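PDB 3OJO: Cap5O from Staphylococcus aureus, which is a UDP-N-acetyl-mannosamine dehydrogenase that binds NAD and takes part in capsular polysaccharide biosynthesis. Local coordinates for residues Tyr21-Met29 / Glu162-Leu173; Pro261-Cys269 / Tyr325-Pro336. All coordinates share one frame; numbering follows the deposited sequence.

How the contacts relate
Running from the N terminus, the chain forms the first strand of its NAD-binding sheet and enters helix 23-32; 132 residues separate 21-29 from 162-173, which returns to it in contact 1. That loop closes entirely within the NAD-binding domain. Only afterwards, beyond the long helix 208-238, does contact 2 open: the loop 261-269 of the central domain is met 55 residues later by 325-336, the loop leading into helix 336-346 of the UDP-binding domain. The two contacts are therefore in series, their centres about 20 Å apart. Y21 of contact 1 packs against D330 of contact 2, and R333 of contact 2 forms a salt bridge with the NAD held by contact 1.

Contact 1. Residues Tyr21-Met29 / Glu162-Leu173; sequences YIGLPTSIM and ERVLPGKILEEL. With NAD (nicotinamide-adenine-dinucleotide), chain J; PDC (pyridine-2,6-dicarboxylic acid), chain K; PDC (pyridine-2,6-dicarboxylic acid), chain L.
P25 and M29, one turn apart on helix 23-29, meet I169, L170 and L173 of helix 169-173 in the apolar part of this contact. P25 CB lies 3.4 Å from I169 CG2, the two side chains meeting at a slant. L173 brings CD2 against both M29 CB and T26 CA. M29 leaves its helix with CG anti to the backbone N (chi1 -164°) and then bends twice, laying its CE 3.6 Å from L170 CB. The helix axes approach to 10.2 Å and their directions differ by 66°. Nearer the cofactor, I22 CD1 rests on V164 CG1 at 3.6 Å, while I22 CG2 packs on the aliphatic part of E162 and I169 CD1 reaches the edge of the Y21 ring.

No hydrogen bond joins the segments directly; NAD links them instead. I22 N donates to NAD O2N at 3.0 Å, with a weak bond from Y21 N to O2A alongside. From the other segment V164 N gives NAD O7N a nearly straight bond of 2.9 Å (163°), and I22 CD1 and V164 CG2 crowd the same carboxamide. Within its own segment, T26 OG1 donates to I22 O at 2.7 Å, while the carboxylate of E162 is engaged by R178.

Farther out, R163 NH1 donates to O3 of one pyridine-dicarboxylate (chain L) at 2.8 Å, its CG and NE lying against the ring of a second (chain K). E218 forms a salt bridge with the same NH1.

The pattern is consistent with a Rossmann fold's glycine-rich turn: the amides of Y21 and I22, leading into the helix, receive the pyrophosphate, and the helix dipole would probably add to the attraction. V164 N holds the carboxamide oxygen, and so probably limits how the nicotinamide can turn against the side chains of I22 and V164.

Contact 2. Residues Pro261-Cys269 / Tyr325-Pro336; sequences PGPGVGGHC and YKGDVDDIRESP
Y325 lays one face of its ring on the backbone of G266, the centre of this contact. G266 CA stands 4.0 Å from the centroid of the Y325 ring in a CH-pi contact, only 16° off the normal, and G266 N lies over the same ring. With chi1 at 172°, the Y325 ring swings away from its own backbone N and extends over the glycine loop. H268 adds a second aromatic, its CE1 3.6 Å from Y325 CE2, with the two planes inclined at 58°.

Van der Waals contacts extend this core. V265 CG1 runs beside the hydroxyl end of Y325, 4.0 Å from CZ, and the ring of P336 lies along G264, with P336 CG 3.6 Å from G264 C.

One hydrogen bond crosses between the backbones, G267 N to E334 O at 3.1 Å. Within the second loop, NE and NH2 of R333 both donate to D331 OD1, NH2 at 2.8 Å. R333 NH1 forms a salt bridge with NAD, S335 OG caps F338 N at the start of helix 336-346, and C269 is disulfide-bonded to C103.

G264 and G266, lacking side chains, allow the close approach, while G267 turns with positive phi and supplies the N-H for E334 O. At this contact the loop leading into helix 336-346 thus meets the central-domain loop through the Y325 ring on G266, P336 on G264 and one backbone bond, next to the cofactor site.

Contact 1. Residues Tyr21-Met29 / Glu162-Leu173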
# COMPACT_ATOMS: atom_id res chain seq x y z
N TYR B 21 6.09 -23.70 -17.43
CA TYR B 21 6.30 -23.82 -15.98
C TYR B 21 5.05 -24.15 -15.19
O TYR B 21 5.14 -24.80 -14.15
CB TYR B 21 7.07 -22.61 -15.42
CG TYR B 21 8.56 -22.76 -15.67
CD1 TYR B 21 9.37 -23.44 -14.76
CD2 TYR B 21 9.14 -22.29 -16.85
CE1 TYR B 21 10.73 -23.64 -15.01
CE2 TYR B 21 10.50 -22.50 -17.12
CZ TYR B 21 11.29 -23.16 -16.19
OH TYR B 21 12.63 -23.36 -16.45
N ILE B 22 3.88 -23.77 -15.71
CA ILE B 22 2.57 -24.05 -15.12
C ILE B 22 1.99 -25.37 -15.68
O ILE B 22 1.72 -26.29 -14.90
CB ILE B 22 1.61 -22.83 -15.32
CG1 ILE B 22 2.06 -21.58 -14.54
CG2 ILE B 22 0.18 -23.21 -15.04
CD1 ILE B 22 1.94 -21.65 -13.01
N GLY B 23 1.81 -25.45 -17.01
CA GLY B 23 1.20 -26.56 -17.72
C GLY B 23 1.89 -27.91 -17.63
O GLY B 23 1.22 -28.91 -17.41
N LEU B 24 3.22 -27.97 -17.86
CA LEU B 24 3.95 -29.24 -17.80
C LEU B 24 3.87 -29.91 -16.42
O LEU B 24 3.38 -31.04 -16.38
CB LEU B 24 5.40 -29.11 -18.31
CG LEU B 24 6.23 -30.41 -18.33
CD1 LEU B 24 5.61 -31.45 -19.27
CD2 LEU B 24 7.68 -30.12 -18.67
N PRO B 25 4.25 -29.26 -15.29
CA PRO B 25 4.10 -29.91 -13.98
C PRO B 25 2.66 -30.32 -13.65
O PRO B 25 2.47 -31.39 -13.07
CB PRO B 25 4.62 -28.85 -13.00
CG PRO B 25 5.56 -28.03 -13.82
CD PRO B 25 4.86 -27.92 -15.13
N THR B 26 1.67 -29.49 -14.05
CA THR B 26 0.23 -29.76 -13.88
C THR B 26 -0.17 -31.04 -14.64
O THR B 26 -0.86 -31.87 -14.07
CB THR B 26 -0.59 -28.52 -14.26
OG1 THR B 26 -0.21 -27.43 -13.41
CG2 THR B 26 -2.09 -28.75 -14.21
N SER B 27 0.24 -31.18 -15.92
CA SER B 27 -0.03 -32.39 -16.71
C SER B 27 0.59 -33.59 -16.01
O SER B 27 -0.06 -34.62 -15.85
CB SER B 27 0.61 -32.26 -18.09
OG SER B 27 0.22 -31.06 -18.72
N ILE B 28 1.86 -33.45 -15.56
CA ILE B 28 2.61 -34.49 -14.87
C ILE B 28 1.87 -34.92 -13.59
O ILE B 28 1.74 -36.11 -13.34
CB ILE B 28 4.11 -34.05 -14.67
CG1 ILE B 28 4.88 -34.16 -16.00
CG2 ILE B 28 4.82 -34.85 -13.55
CD1 ILE B 28 6.27 -33.44 -16.03
N MET B 29 1.35 -33.95 -12.83
CA MET B 29 0.62 -34.14 -11.59
C MET B 29 -0.69 -34.95 -11.72
O MET B 29 -0.90 -35.88 -10.94
CB MET B 29 0.38 -32.79 -10.91
CG MET B 29 -0.02 -32.92 -9.46
SD MET B 29 1.03 -34.02 -8.46
CE MET B 29 2.11 -32.91 -7.79
N GLU B 162 -3.22 -20.12 -11.35
CA GLU B 162 -2.09 -20.97 -11.03
C GLU B 162 -0.81 -20.18 -10.83
O GLU B 162 -0.44 -19.34 -11.65
CB GLU B 162 -1.95 -22.10 -12.07
CG GLU B 162 -1.15 -23.29 -11.59
CD GLU B 162 -1.73 -24.05 -10.43
OE1 GLU B 162 -2.28 -25.15 -10.66
OE2 GLU B 162 -1.56 -23.58 -9.27
N ARG B 163 -0.16 -20.44 -9.70
CA ARG B 163 1.08 -19.78 -9.33
C ARG B 163 1.97 -20.84 -8.73
O ARG B 163 1.61 -21.44 -7.71
CB ARG B 163 0.78 -18.64 -8.34
CG ARG B 163 2.00 -17.81 -7.98
CD ARG B 163 1.64 -16.59 -7.16
NE ARG B 163 0.88 -16.92 -5.95
CZ ARG B 163 -0.00 -16.12 -5.37
NH1 ARG B 163 -0.24 -14.91 -5.87
NH2 ARG B 163 -0.65 -16.51 -4.28
N VAL B 164 3.09 -21.13 -9.40
CA VAL B 164 4.06 -22.17 -9.01
C VAL B 164 5.29 -21.61 -8.33
O VAL B 164 5.83 -20.57 -8.75
CB VAL B 164 4.45 -23.18 -10.15
CG1 VAL B 164 3.25 -23.97 -10.65
CG2 VAL B 164 5.19 -22.51 -11.31
N LEU B 165 5.76 -22.33 -7.29
CA LEU B 165 6.96 -22.02 -6.53
C LEU B 165 8.11 -22.82 -7.15
O LEU B 165 8.14 -24.04 -6.97
CB LEU B 165 6.79 -22.44 -5.05
CG LEU B 165 7.68 -21.77 -4.00
CD1 LEU B 165 6.95 -21.67 -2.69
CD2 LEU B 165 9.01 -22.51 -3.81
N PRO B 166 9.05 -22.18 -7.87
CA PRO B 166 10.18 -22.95 -8.45
C PRO B 166 11.05 -23.61 -7.38
O PRO B 166 11.27 -23.06 -6.30
CB PRO B 166 10.94 -21.92 -9.27
CG PRO B 166 9.96 -20.79 -9.47
CD PRO B 166 9.15 -20.75 -8.22
N GLY B 167 11.44 -24.86 -7.66
CA GLY B 167 12.20 -25.71 -6.76
C GLY B 167 11.31 -26.61 -5.93
O GLY B 167 11.74 -27.68 -5.50
N LYS B 168 10.03 -26.20 -5.77
CA LYS B 168 9.01 -26.91 -5.00
C LYS B 168 7.67 -26.95 -5.74
O LYS B 168 6.64 -26.95 -5.07
CB LYS B 168 8.80 -26.23 -3.61
CG LYS B 168 10.01 -26.26 -2.67
CD LYS B 168 10.29 -27.68 -2.16
CE LYS B 168 11.73 -28.09 -2.27
NZ LYS B 168 11.85 -29.57 -2.39
N ILE B 169 7.69 -26.96 -7.09
CA ILE B 169 6.49 -26.92 -7.95
C ILE B 169 5.44 -27.96 -7.62
O ILE B 169 4.29 -27.59 -7.36
CB ILE B 169 6.77 -26.83 -9.49
CG1 ILE B 169 7.43 -25.49 -9.87
CG2 ILE B 169 5.47 -27.04 -10.28
CD1 ILE B 169 8.09 -25.46 -11.29
N LEU B 170 5.81 -29.26 -7.64
CA LEU B 170 4.88 -30.35 -7.37
C LEU B 170 4.32 -30.31 -5.96
O LEU B 170 3.10 -30.45 -5.81
CB LEU B 170 5.47 -31.74 -7.68
CG LEU B 170 5.80 -32.06 -9.16
CD1 LEU B 170 6.20 -33.52 -9.31
CD2 LEU B 170 4.66 -31.69 -10.11
N GLU B 171 5.17 -30.07 -4.95
CA GLU B 171 4.68 -29.96 -3.56
C GLU B 171 3.73 -28.79 -3.45
O GLU B 171 2.59 -28.97 -3.00
CB GLU B 171 5.79 -29.95 -2.47
CG GLU B 171 7.20 -29.58 -2.92
CD GLU B 171 8.06 -30.67 -3.54
OE1 GLU B 171 8.30 -31.69 -2.86
OE2 GLU B 171 8.56 -30.47 -4.67
N GLU B 172 4.13 -27.62 -4.01
CA GLU B 172 3.33 -26.40 -4.06
C GLU B 172 1.95 -26.64 -4.72
O GLU B 172 0.96 -26.18 -4.22
CB GLU B 172 4.13 -25.30 -4.76
CG GLU B 172 3.39 -23.99 -5.00
CD GLU B 172 3.63 -22.89 -3.99
OE1 GLU B 172 4.03 -23.19 -2.85
OE2 GLU B 172 3.38 -21.71 -4.34
N LEU B 173 1.90 -27.43 -5.80
CA LEU B 173 0.68 -27.76 -6.53
C LEU B 173 -0.33 -28.55 -5.67
O LEU B 173 -1.52 -28.32 -5.79
CB LEU B 173 1.11 -28.58 -7.76
CG LEU B 173 0.42 -28.38 -9.13
CD1 LEU B 173 0.35 -26.92 -9.55
CD2 LEU B 173 1.16 -29.16 -10.20
PA NAD J . 5.59 -20.42 -20.22
O1A NAD J . 6.04 -19.47 -21.26
O2A NAD J . 6.72 -21.04 -19.51
O5B NAD J . 4.70 -21.56 -20.93
C5B NAD J . 3.73 -21.25 -21.90
C4B NAD J . 3.71 -22.38 -22.89
O4B NAD J . 2.49 -22.37 -23.59
C3B NAD J . 4.85 -22.30 -23.92
O3B NAD J . 5.46 -23.57 -24.06
C2B NAD J . 4.10 -21.99 -25.22
O2B NAD J . 4.73 -22.50 -26.37
C1B NAD J . 2.74 -22.62 -24.97
N9A NAD J . 1.71 -21.99 -25.80
C8A NAD J . 1.60 -20.65 -26.10
N7A NAD J . 0.46 -20.45 -26.79
C5A NAD J . -0.15 -21.65 -26.95
C6A NAD J . -1.33 -22.02 -27.60
N6A NAD J . -2.06 -21.07 -28.19
N1A NAD J . -1.73 -23.35 -27.60
C2A NAD J . -0.96 -24.31 -26.95
N3A NAD J . 0.21 -23.94 -26.31
C4A NAD J . 0.61 -22.63 -26.31
O3 NAD J . 4.57 -19.64 -19.23
PN NAD J . 4.24 -20.13 -17.74
O1N NAD J . 5.32 -19.63 -16.85
O2N NAD J . 3.88 -21.57 -17.75
O5D NAD J . 2.95 -19.28 -17.37
C5D NAD J . 1.89 -19.12 -18.28
C4D NAD J . 0.95 -18.06 -17.71
O4D NAD J . 0.45 -18.47 -16.45
C3D NAD J . 1.63 -16.73 -17.40
O3D NAD J . 1.95 -15.91 -18.50
C2D NAD J . 0.59 -16.12 -16.49
O2D NAD J . -0.56 -15.84 -17.25
C1D NAD J . 0.22 -17.32 -15.64
N1N NAD J . 1.07 -17.28 -14.43
C2N NAD J . 2.26 -17.97 -14.33
C3N NAD J . 3.03 -17.86 -13.17
C7N NAD J . 4.07 -18.90 -12.85
O7N NAD J . 4.11 -19.41 -11.53
N7N NAD J . 4.93 -19.30 -13.79
C4N NAD J . 2.62 -17.02 -12.13
C5N NAD J . 1.44 -16.29 -12.25
C6N NAD J . 0.68 -16.42 -13.42
N1 PDC K . 5.43 -15.97 -5.73
C2 PDC K . 4.51 -16.47 -4.88
C3 PDC K . 4.03 -17.80 -4.96
C4 PDC K . 4.59 -18.62 -5.92
C5 PDC K . 5.55 -18.08 -6.80
C6 PDC K . 5.95 -16.75 -6.67
C7 PDC K . 3.97 -15.60 -3.86
O1 PDC K . 4.42 -14.44 -3.85
O2 PDC K . 3.02 -16.16 -3.02
C8 PDC K . 6.94 -16.19 -7.59
O3 PDC K . 7.44 -16.84 -8.47
O4 PDC K . 7.30 -14.93 -7.47
N1 PDC L . 3.33 -11.88 -4.75
C2 PDC L . 3.53 -10.99 -3.77
C3 PDC L . 2.58 -9.98 -3.62
C4 PDC L . 1.52 -9.95 -4.56
C5 PDC L . 1.39 -10.94 -5.56
C6 PDC L . 2.35 -11.92 -5.60
C7 PDC L . 4.75 -11.21 -2.93
O1 PDC L . 5.00 -10.47 -1.99
O2 PDC L . 5.55 -12.27 -3.23
C8 PDC L . 2.39 -13.05 -6.54
O3 PDC L . 1.51 -13.25 -7.38
O4 PDC L . 3.43 -13.90 -6.42

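Contact 2. Residues Pro261-Cys269 / Tyr325-Pro336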
# COMPACT_ATOMS: atom_id res chain seq x y z
N PRO B 261 12.52 -0.48 -1.82
CA PRO B 261 12.73 0.10 -3.16
C PRO B 261 13.65 -0.80 -3.99
O PRO B 261 14.26 -1.74 -3.45
CB PRO B 261 13.39 1.45 -2.86
CG PRO B 261 14.05 1.26 -1.52
CD PRO B 261 13.39 0.13 -0.80
N GLY B 262 13.74 -0.51 -5.29
CA GLY B 262 14.57 -1.30 -6.20
C GLY B 262 14.81 -0.65 -7.54
O GLY B 262 14.53 0.53 -7.74
N PRO B 263 15.33 -1.42 -8.50
CA PRO B 263 15.62 -0.86 -9.84
C PRO B 263 14.42 -0.72 -10.79
O PRO B 263 14.56 -0.26 -11.92
CB PRO B 263 16.66 -1.84 -10.39
CG PRO B 263 16.38 -3.14 -9.72
CD PRO B 263 15.73 -2.84 -8.40
N GLY B 264 13.26 -1.11 -10.30
CA GLY B 264 12.01 -1.13 -11.05
C GLY B 264 11.25 -2.41 -10.78
O GLY B 264 11.59 -3.15 -9.85
N VAL B 265 10.20 -2.66 -11.57
CA VAL B 265 9.30 -3.81 -11.42
C VAL B 265 9.20 -4.54 -12.76
O VAL B 265 9.24 -3.89 -13.80
CB VAL B 265 7.91 -3.39 -10.85
CG1 VAL B 265 6.98 -4.59 -10.68
CG2 VAL B 265 8.04 -2.67 -9.52
N GLY B 266 9.08 -5.87 -12.72
CA GLY B 266 8.97 -6.68 -13.92
C GLY B 266 7.86 -7.71 -13.88
O GLY B 266 6.91 -7.55 -13.11
N GLY B 267 7.99 -8.74 -14.71
CA GLY B 267 7.04 -9.85 -14.86
C GLY B 267 5.56 -9.49 -14.96
O GLY B 267 5.15 -8.77 -15.87
N HIS B 268 4.77 -10.02 -14.01
CA HIS B 268 3.32 -9.90 -13.75
C HIS B 268 2.56 -8.67 -14.29
O HIS B 268 3.13 -7.58 -14.40
CB HIS B 268 3.07 -10.02 -12.23
CG HIS B 268 3.91 -9.10 -11.40
ND1 HIS B 268 5.17 -9.48 -10.93
CD2 HIS B 268 3.66 -7.84 -10.98
CE1 HIS B 268 5.63 -8.44 -10.25
NE2 HIS B 268 4.76 -7.43 -10.25
N CYS B 269 1.25 -8.84 -14.53
CA CYS B 269 0.36 -7.79 -15.01
C CYS B 269 -0.75 -7.44 -14.00
O CYS B 269 -1.11 -8.28 -13.17
CB CYS B 269 -0.19 -8.09 -16.40
SG CYS B 269 -0.72 -9.81 -16.66
N TYR B 325 14.42 -9.99 -13.01
CA TYR B 325 13.60 -9.27 -12.03
C TYR B 325 13.69 -9.97 -10.68
O TYR B 325 14.10 -9.36 -9.70
CB TYR B 325 12.14 -9.08 -12.48
CG TYR B 325 11.22 -8.51 -11.41
CD1 TYR B 325 11.46 -7.25 -10.85
CD2 TYR B 325 10.08 -9.20 -11.00
CE1 TYR B 325 10.61 -6.72 -9.87
CE2 TYR B 325 9.23 -8.68 -10.03
CZ TYR B 325 9.49 -7.43 -9.47
OH TYR B 325 8.64 -6.90 -8.52
N LYS B 326 13.34 -11.25 -10.64
CA LYS B 326 13.40 -11.99 -9.39
C LYS B 326 14.78 -12.62 -9.25
O LYS B 326 15.46 -12.86 -10.25
CB LYS B 326 12.26 -13.03 -9.30
CG LYS B 326 10.87 -12.44 -9.49
CD LYS B 326 9.77 -13.46 -9.34
CE LYS B 326 8.45 -12.93 -9.88
NZ LYS B 326 8.43 -12.87 -11.37
N GLY B 327 15.18 -12.84 -8.00
CA GLY B 327 16.43 -13.50 -7.69
C GLY B 327 16.33 -15.01 -7.83
O GLY B 327 15.27 -15.58 -7.62
N ASP B 328 17.44 -15.65 -8.22
CA ASP B 328 17.60 -17.09 -8.41
C ASP B 328 16.67 -17.72 -9.46
O ASP B 328 16.36 -18.91 -9.41
CB ASP B 328 17.58 -17.84 -7.06
CG ASP B 328 18.49 -17.23 -6.01
OD1 ASP B 328 18.00 -16.95 -4.90
OD2 ASP B 328 19.70 -17.07 -6.29
N VAL B 329 16.27 -16.89 -10.44
CA VAL B 329 15.43 -17.24 -11.58
C VAL B 329 16.21 -16.87 -12.87
O VAL B 329 17.09 -16.01 -12.81
CB VAL B 329 14.01 -16.60 -11.47
CG1 VAL B 329 14.00 -15.13 -11.87
CG2 VAL B 329 12.98 -17.38 -12.28
N ASP B 330 15.95 -17.59 -13.99
CA ASP B 330 16.63 -17.38 -15.27
C ASP B 330 15.79 -16.52 -16.27
O ASP B 330 16.14 -16.41 -17.46
CB ASP B 330 17.06 -18.73 -15.89
CG ASP B 330 15.96 -19.57 -16.51
OD1 ASP B 330 16.15 -20.05 -17.66
OD2 ASP B 330 14.90 -19.76 -15.85
N ASP B 331 14.70 -15.91 -15.76
CA ASP B 331 13.76 -15.09 -16.52
C ASP B 331 14.22 -13.63 -16.71
O ASP B 331 14.19 -12.83 -15.76
CB ASP B 331 12.35 -15.18 -15.89
CG ASP B 331 11.24 -15.18 -16.90
OD1 ASP B 331 11.00 -16.24 -17.52
OD2 ASP B 331 10.59 -14.13 -17.07
N ILE B 332 14.66 -13.32 -17.94
CA ILE B 332 15.13 -11.99 -18.36
C ILE B 332 13.95 -11.18 -18.98
O ILE B 332 14.12 -10.00 -19.32
CB ILE B 332 16.32 -12.17 -19.34
CG1 ILE B 332 17.29 -10.98 -19.26
CG2 ILE B 332 15.88 -12.46 -20.79
CD1 ILE B 332 18.72 -11.30 -19.79
N ARG B 333 12.79 -11.84 -19.13
CA ARG B 333 11.56 -11.30 -19.71
C ARG B 333 11.00 -10.22 -18.80
O ARG B 333 10.82 -10.47 -17.60
CB ARG B 333 10.51 -12.41 -19.90
CG ARG B 333 10.82 -13.43 -20.99
CD ARG B 333 9.72 -14.48 -21.12
NE ARG B 333 9.90 -15.59 -20.19
CZ ARG B 333 9.19 -16.72 -20.21
NH1 ARG B 333 8.23 -16.89 -21.11
NH2 ARG B 333 9.43 -17.68 -19.32
N GLU B 334 10.73 -9.04 -19.37
CA GLU B 334 10.19 -7.86 -18.68
C GLU B 334 10.98 -7.59 -17.40
O GLU B 334 10.41 -7.59 -16.31
CB GLU B 334 8.67 -8.03 -18.40
CG GLU B 334 7.79 -7.80 -19.61
CD GLU B 334 7.67 -6.34 -19.99
OE1 GLU B 334 6.93 -5.60 -19.30
OE2 GLU B 334 8.36 -5.92 -20.95
N SER B 335 12.30 -7.43 -17.53
CA SER B 335 13.22 -7.21 -16.42
C SER B 335 13.73 -5.75 -16.34
O SER B 335 14.29 -5.22 -17.31
CB SER B 335 14.40 -8.18 -16.53
OG SER B 335 15.56 -7.72 -15.87
N PRO B 336 13.58 -5.10 -15.16
CA PRO B 336 14.13 -3.74 -15.02
C PRO B 336 15.68 -3.74 -15.03
O PRO B 336 16.29 -2.79 -15.50
CB PRO B 336 13.53 -3.26 -13.70
CG PRO B 336 13.28 -4.51 -12.91
CD PRO B 336 12.97 -5.59 -13.91